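Local structure of fumarate reductase iron-sulfur subunit (Mycolicibacterium smegmatis, 7D6V) at the interface of chains B and A and the interface of chains A and C. The protein carries electrons through its iron-sulfur clusters from the flavoprotein towards the membrane anchor subunit in mycobacterial succinate dehydrogenase. Numbering follows the deposited sequence. Chains: chain A, Fumarate reductase iron-sulfur subunit; chain B, Succinate dehydrogenase subunit A; chain C, Succinate dehydrogenase (Membrane anchor subunit).

Contact 1: the interface of chains B and A. Residues chain B 482; chain A 41-42, 46.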
ATOM      1  N   TYR B 482     -11.994  24.988   8.938  1.00 18.28           N
ATOM      2  CA  TYR B 482     -11.089  24.875   7.800  1.00 18.28           C
ATOM      3  C   TYR B 482     -10.330  26.173   7.564  1.00 18.28           C
ATOM      4  O   TYR B 482      -9.130  26.154   7.265  1.00 18.28           O
ATOM      5  CB  TYR B 482     -11.876  24.472   6.553  1.00 18.28           C
ATOM      6  CG  TYR B 482     -12.509  23.103   6.645  1.00 18.28           C
ATOM      7  CD1 TYR B 482     -11.827  21.973   6.224  1.00 18.28           C
ATOM      8  CD2 TYR B 482     -13.788  22.940   7.153  1.00 18.28           C
ATOM      9  CE1 TYR B 482     -12.398  20.723   6.305  1.00 18.28           C
ATOM     10  CE2 TYR B 482     -14.366  21.691   7.240  1.00 18.28           C
ATOM     11  CZ  TYR B 482     -13.667  20.588   6.814  1.00 18.28           C
ATOM     12  OH  TYR B 482     -14.236  19.342   6.896  1.00 18.28           O
TER
ATOM     13  N   GLN A  41     -15.303  20.050   0.682  1.00 17.52           N
ATOM     14  CA  GLN A  41     -15.435  20.035   2.135  1.00 17.52           C
ATOM     15  C   GLN A  41     -15.119  21.394   2.738  1.00 17.52           C
ATOM     16  O   GLN A  41     -15.837  21.874   3.622  1.00 17.52           O
ATOM     17  CB  GLN A  41     -14.512  18.977   2.731  1.00 17.52           C
ATOM     18  CG  GLN A  41     -15.201  17.705   3.145  1.00 17.52           C
ATOM     19  CD  GLN A  41     -14.258  16.752   3.832  1.00 17.52           C
ATOM     20  OE1 GLN A  41     -13.042  16.911   3.763  1.00 17.52           O
ATOM     21  NE2 GLN A  41     -14.811  15.756   4.507  1.00 17.52           N
ATOM     22  N   ALA A  42     -14.043  22.027   2.279  1.00 17.86           N
ATOM     23  CA  ALA A  42     -13.616  23.291   2.858  1.00 17.86           C
ATOM     24  C   ALA A  42     -14.436  24.479   2.379  1.00 17.86           C
ATOM     25  O   ALA A  42     -14.332  25.557   2.972  1.00 17.86           O
ATOM     26  CB  ALA A  42     -12.137  23.533   2.555  1.00 17.86           C
ATOM     27  N   PRO A  46     -18.918  21.018   4.864  1.00 16.71           N
ATOM     28  CA  PRO A  46     -17.948  20.728   5.933  1.00 16.71           C
ATOM     29  C   PRO A  46     -18.113  19.355   6.561  1.00 16.71           C
ATOM     30  O   PRO A  46     -17.127  18.777   7.032  1.00 16.71           O
ATOM     31  CB  PRO A  46     -18.207  21.845   6.955  1.00 16.71           C
ATOM     32  CG  PRO A  46     -19.053  22.850   6.255  1.00 16.71           C
ATOM     33  CD  PRO A  46     -19.824  22.118   5.222  1.00 16.71           C
TER

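Contact 2: the interface of chains A and C. Residues chain A 157, 161, 163-164, 202; chain C 139-142.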
ATOM      1  N   VAL A 157     -19.118 -12.343  -6.534  1.00 12.31           N
ATOM      2  CA  VAL A 157     -19.561 -13.405  -5.637  1.00 12.31           C
ATOM      3  C   VAL A 157     -20.245 -12.815  -4.413  1.00 12.31           C
ATOM      4  O   VAL A 157     -21.311 -13.279  -3.994  1.00 12.31           O
ATOM      5  CB  VAL A 157     -18.375 -14.304  -5.244  1.00 12.31           C
ATOM      6  CG1 VAL A 157     -18.836 -15.420  -4.326  1.00 12.31           C
ATOM      7  CG2 VAL A 157     -17.710 -14.872  -6.478  1.00 12.31           C
ATOM      8  N   HIS A 161     -24.380 -10.935  -4.219  1.00 13.98           N
ATOM      9  CA  HIS A 161     -25.027 -11.982  -3.432  1.00 13.98           C
ATOM     10  C   HIS A 161     -24.624 -11.815  -1.975  1.00 13.98           C
ATOM     11  O   HIS A 161     -23.476 -12.082  -1.612  1.00 13.98           O
ATOM     12  CB  HIS A 161     -24.654 -13.368  -3.950  1.00 13.98           C
ATOM     13  CG  HIS A 161     -24.956 -13.561  -5.401  1.00 13.98           C
ATOM     14  ND1 HIS A 161     -26.222 -13.842  -5.865  1.00 13.98           N
ATOM     15  CD2 HIS A 161     -24.165 -13.480  -6.493  1.00 13.98           C
ATOM     16  CE1 HIS A 161     -26.194 -13.940  -7.181  1.00 13.98           C
ATOM     17  NE2 HIS A 161     -24.957 -13.723  -7.587  1.00 13.98           N
ATOM     18  N   GLU A 163     -25.831 -13.539   0.520  1.00 15.13           N
ATOM     19  CA  GLU A 163     -25.798 -14.833   1.187  1.00 15.13           C
ATOM     20  C   GLU A 163     -24.446 -15.520   1.061  1.00 15.13           C
ATOM     21  O   GLU A 163     -24.154 -16.431   1.842  1.00 15.13           O
ATOM     22  CB  GLU A 163     -26.894 -15.737   0.624  1.00 15.13           C
ATOM     23  CG  GLU A 163     -26.632 -16.236  -0.786  1.00 15.13           C
ATOM     24  CD  GLU A 163     -27.150 -15.289  -1.850  1.00 15.13           C
ATOM     25  OE1 GLU A 163     -26.910 -15.549  -3.047  1.00 15.13           O
ATOM     26  OE2 GLU A 163     -27.799 -14.286  -1.491  1.00 15.13           O
ATOM     27  N   ASN A 164     -23.619 -15.107   0.108  1.00 14.20           N
ATOM     28  CA  ASN A 164     -22.312 -15.707  -0.110  1.00 14.20           C
ATOM     29  C   ASN A 164     -21.221 -15.080   0.745  1.00 14.20           C
ATOM     30  O   ASN A 164     -20.067 -15.506   0.658  1.00 14.20           O
ATOM     31  CB  ASN A 164     -21.927 -15.600  -1.588  1.00 14.20           C
ATOM     32  CG  ASN A 164     -22.663 -16.595  -2.454  1.00 14.20           C
ATOM     33  OD1 ASN A 164     -23.212 -17.577  -1.962  1.00 14.20           O
ATOM     34  ND2 ASN A 164     -22.676 -16.348  -3.755  1.00 14.20           N
ATOM     35  N   TYR A 202     -16.295 -20.952  -5.126  1.00 12.53           N
ATOM     36  CA  TYR A 202     -17.230 -19.908  -5.526  1.00 12.53           C
ATOM     37  C   TYR A 202     -16.629 -18.989  -6.575  1.00 12.53           C
ATOM     38  O   TYR A 202     -17.364 -18.364  -7.344  1.00 12.53           O
ATOM     39  CB  TYR A 202     -17.671 -19.100  -4.311  1.00 12.53           C
ATOM     40  CG  TYR A 202     -18.752 -19.770  -3.506  1.00 12.53           C
ATOM     41  CD1 TYR A 202     -18.438 -20.554  -2.408  1.00 12.53           C
ATOM     42  CD2 TYR A 202     -20.086 -19.624  -3.847  1.00 12.53           C
ATOM     43  CE1 TYR A 202     -19.422 -21.170  -1.675  1.00 12.53           C
ATOM     44  CE2 TYR A 202     -21.076 -20.235  -3.119  1.00 12.53           C
ATOM     45  CZ  TYR A 202     -20.740 -21.007  -2.035  1.00 12.53           C
ATOM     46  OH  TYR A 202     -21.727 -21.621  -1.305  1.00 12.53           O
TER
ATOM     47  N   ALA C 139     -30.041 -14.355  -9.311  1.00 15.91           N
ATOM     48  CA  ALA C 139     -30.336 -14.182  -7.894  1.00 15.91           C
ATOM     49  C   ALA C 139     -29.504 -15.108  -7.013  1.00 15.91           C
ATOM     50  O   ALA C 139     -29.079 -14.709  -5.925  1.00 15.91           O
ATOM     51  CB  ALA C 139     -31.824 -14.414  -7.634  1.00 15.91           C
ATOM     52  N   LYS C 140     -29.265 -16.335  -7.464  1.00 15.50           N
ATOM     53  CA  LYS C 140     -28.416 -17.284  -6.767  1.00 15.50           C
ATOM     54  C   LYS C 140     -27.135 -17.507  -7.558  1.00 15.50           C
ATOM     55  O   LYS C 140     -27.100 -17.325  -8.777  1.00 15.50           O
ATOM     56  CB  LYS C 140     -29.138 -18.617  -6.550  1.00 15.50           C
ATOM     57  CG  LYS C 140     -30.385 -18.507  -5.696  1.00 15.50           C
ATOM     58  CD  LYS C 140     -30.026 -18.138  -4.270  1.00 15.50           C
ATOM     59  CE  LYS C 140     -31.249 -18.096  -3.376  1.00 15.50           C
ATOM     60  NZ  LYS C 140     -30.887 -17.690  -1.991  1.00 15.50           N
ATOM     61  N   TYR C 141     -26.077 -17.897  -6.852  1.00 13.58           N
ATOM     62  CA  TYR C 141     -24.785 -18.135  -7.489  1.00 13.58           C
ATOM     63  C   TYR C 141     -23.994 -19.117  -6.644  1.00 13.58           C
ATOM     64  O   TYR C 141     -23.744 -18.855  -5.463  1.00 13.58           O
ATOM     65  CB  TYR C 141     -24.017 -16.831  -7.659  1.00 13.58           C
ATOM     66  CG  TYR C 141     -22.585 -17.006  -8.100  1.00 13.58           C
ATOM     67  CD1 TYR C 141     -22.267 -17.203  -9.434  1.00 13.58           C
ATOM     68  CD2 TYR C 141     -21.551 -16.965  -7.180  1.00 13.58           C
ATOM     69  CE1 TYR C 141     -20.961 -17.362  -9.835  1.00 13.58           C
ATOM     70  CE2 TYR C 141     -20.247 -17.124  -7.570  1.00 13.58           C
ATOM     71  CZ  TYR C 141     -19.956 -17.320  -8.898  1.00 13.58           C
ATOM     72  OH  TYR C 141     -18.648 -17.477  -9.285  1.00 13.58           O
ATOM     73  N   THR C 142     -23.596 -20.238  -7.241  1.00 14.67           N
ATOM     74  CA  THR C 142     -22.747 -21.207  -6.570  1.00 14.67           C
ATOM     75  C   THR C 142     -21.336 -21.262  -7.133  1.00 14.67           C
ATOM     76  O   THR C 142     -20.454 -21.830  -6.484  1.00 14.67           O
ATOM     77  CB  THR C 142     -23.375 -22.606  -6.634  1.00 14.67           C
ATOM     78  OG1 THR C 142     -23.313 -23.105  -7.975  1.00 14.67           O
ATOM     79  CG2 THR C 142     -24.817 -22.559  -6.179  1.00 14.67           C
TER

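Contact 1: the interface of chains B and A
B:Tyr482 has a helical backbone in the first turn of helix 481-495 and meets A:Gln41 and A:Ala42, near the C-terminal end of helix 33-43, and A:Pro46 in the loop that follows. The tyrosine side chain makes the contact. CG lies anti to its carbonyl carbon (chi1 -64°), which carries the ring away from its own helix and across to chain A. One face of the ring lies against the backbone of A:Gln41 and A:Ala42. The CA of A:Ala42 sits 3.9 Å from CG of B:Tyr482, towards the rim of the ring. The carbonyl O of A:Gln41 lies over the same face and is 3.9 Å from CE2 of B:Tyr482. The methyl CB of A:Ala42 is 4.0 Å from CD1 of B:Tyr482. A:Pro46 crosses the tyrosine side chain at about a right angle. Its ring carbon CB is 3.9 Å from CE2 of B:Tyr482. The phenol OH of B:Tyr482 donates a hydrogen bond to the carbonyl O of A:Pro46 at 2.9 Å. The OH lies in the carbonyl plane, on a lone pair, with a C=O...donor angle of 132°. This bond would steady the hydroxyl end of the ring, while the helix backbone covers one face. The tyrosine of the flavoprotein thus packs on the end of helix 33-43 and bonds to the loop after it. The site joins the two subunits between which electrons must pass.

Contact 2: the interface of chains A and C
C:Tyr141 is the centre of this contact, with A:His161, A:Asn164, A:Val157 and A:Tyr202 around it. Hydrogen bonds hold it at both ends. Its phenol OH donates to the carbonyl O of A:Tyr202 at 2.5 Å, approaching nearly along the C=O axis. Its own carbonyl O accepts from the side-chain amide ND2 of A:Asn164 at 3.2 Å. This second bond is fairly straight, 161° at the hydrogen. The acceptor lies close to the amide plane of A:Asn164, but the donor is tilted from the carbonyl plane of C:Tyr141. A weak, bent bond also runs from ND1 of A:His161 to the carbonyl O of C:Ala139, at 3.0 Å.

Contacts with flat groups come next. CB of C:Tyr141 lies over one face of the A:His161 imidazole, 3.6 Å from the ring centroid. This is a CH-pi contact. With CG anti to the backbone N (chi1 171°), the ring of C:Tyr141 runs on to A:Val157 and A:Tyr202. ND2 of A:Asn164 lies in plane at the edge of the C:Tyr141 ring, and the amide and ring planes are 64° apart. The edge of the A:Tyr202 ring faces the carbonyl O of C:Tyr141. CD2 of A:Tyr202 is 3.5 Å from the carbonyl O of C:Thr142.

Charge plays a looser part. The carboxylate of A:Glu163 and the amine of C:Lys140 do not touch, but they may attract each other at longer range.

Apolar contact adds to the site. A:Val157 also lines the 3Fe-4S cluster pocket, and its methyl CG2 lies 3.6 Å from CE2 of C:Tyr141.

The C-alpha centres of contact 1 and contact 2 are about 41 Å apart, and the two share no residue. Chain A is common to both. Contact 1 uses helix 33-43 and the loop after it, in the 2Fe-2S binding domain. Contact 2 uses helix 156-159, the loop residue A:His161 and the 3-10 helices 162-164 and 200-202, in the 4Fe-4S dicluster domain. The iron-sulfur subunit thus bridges the flavoprotein and the membrane anchor. This fits an electron path that enters from the flavin side and leaves towards the membrane.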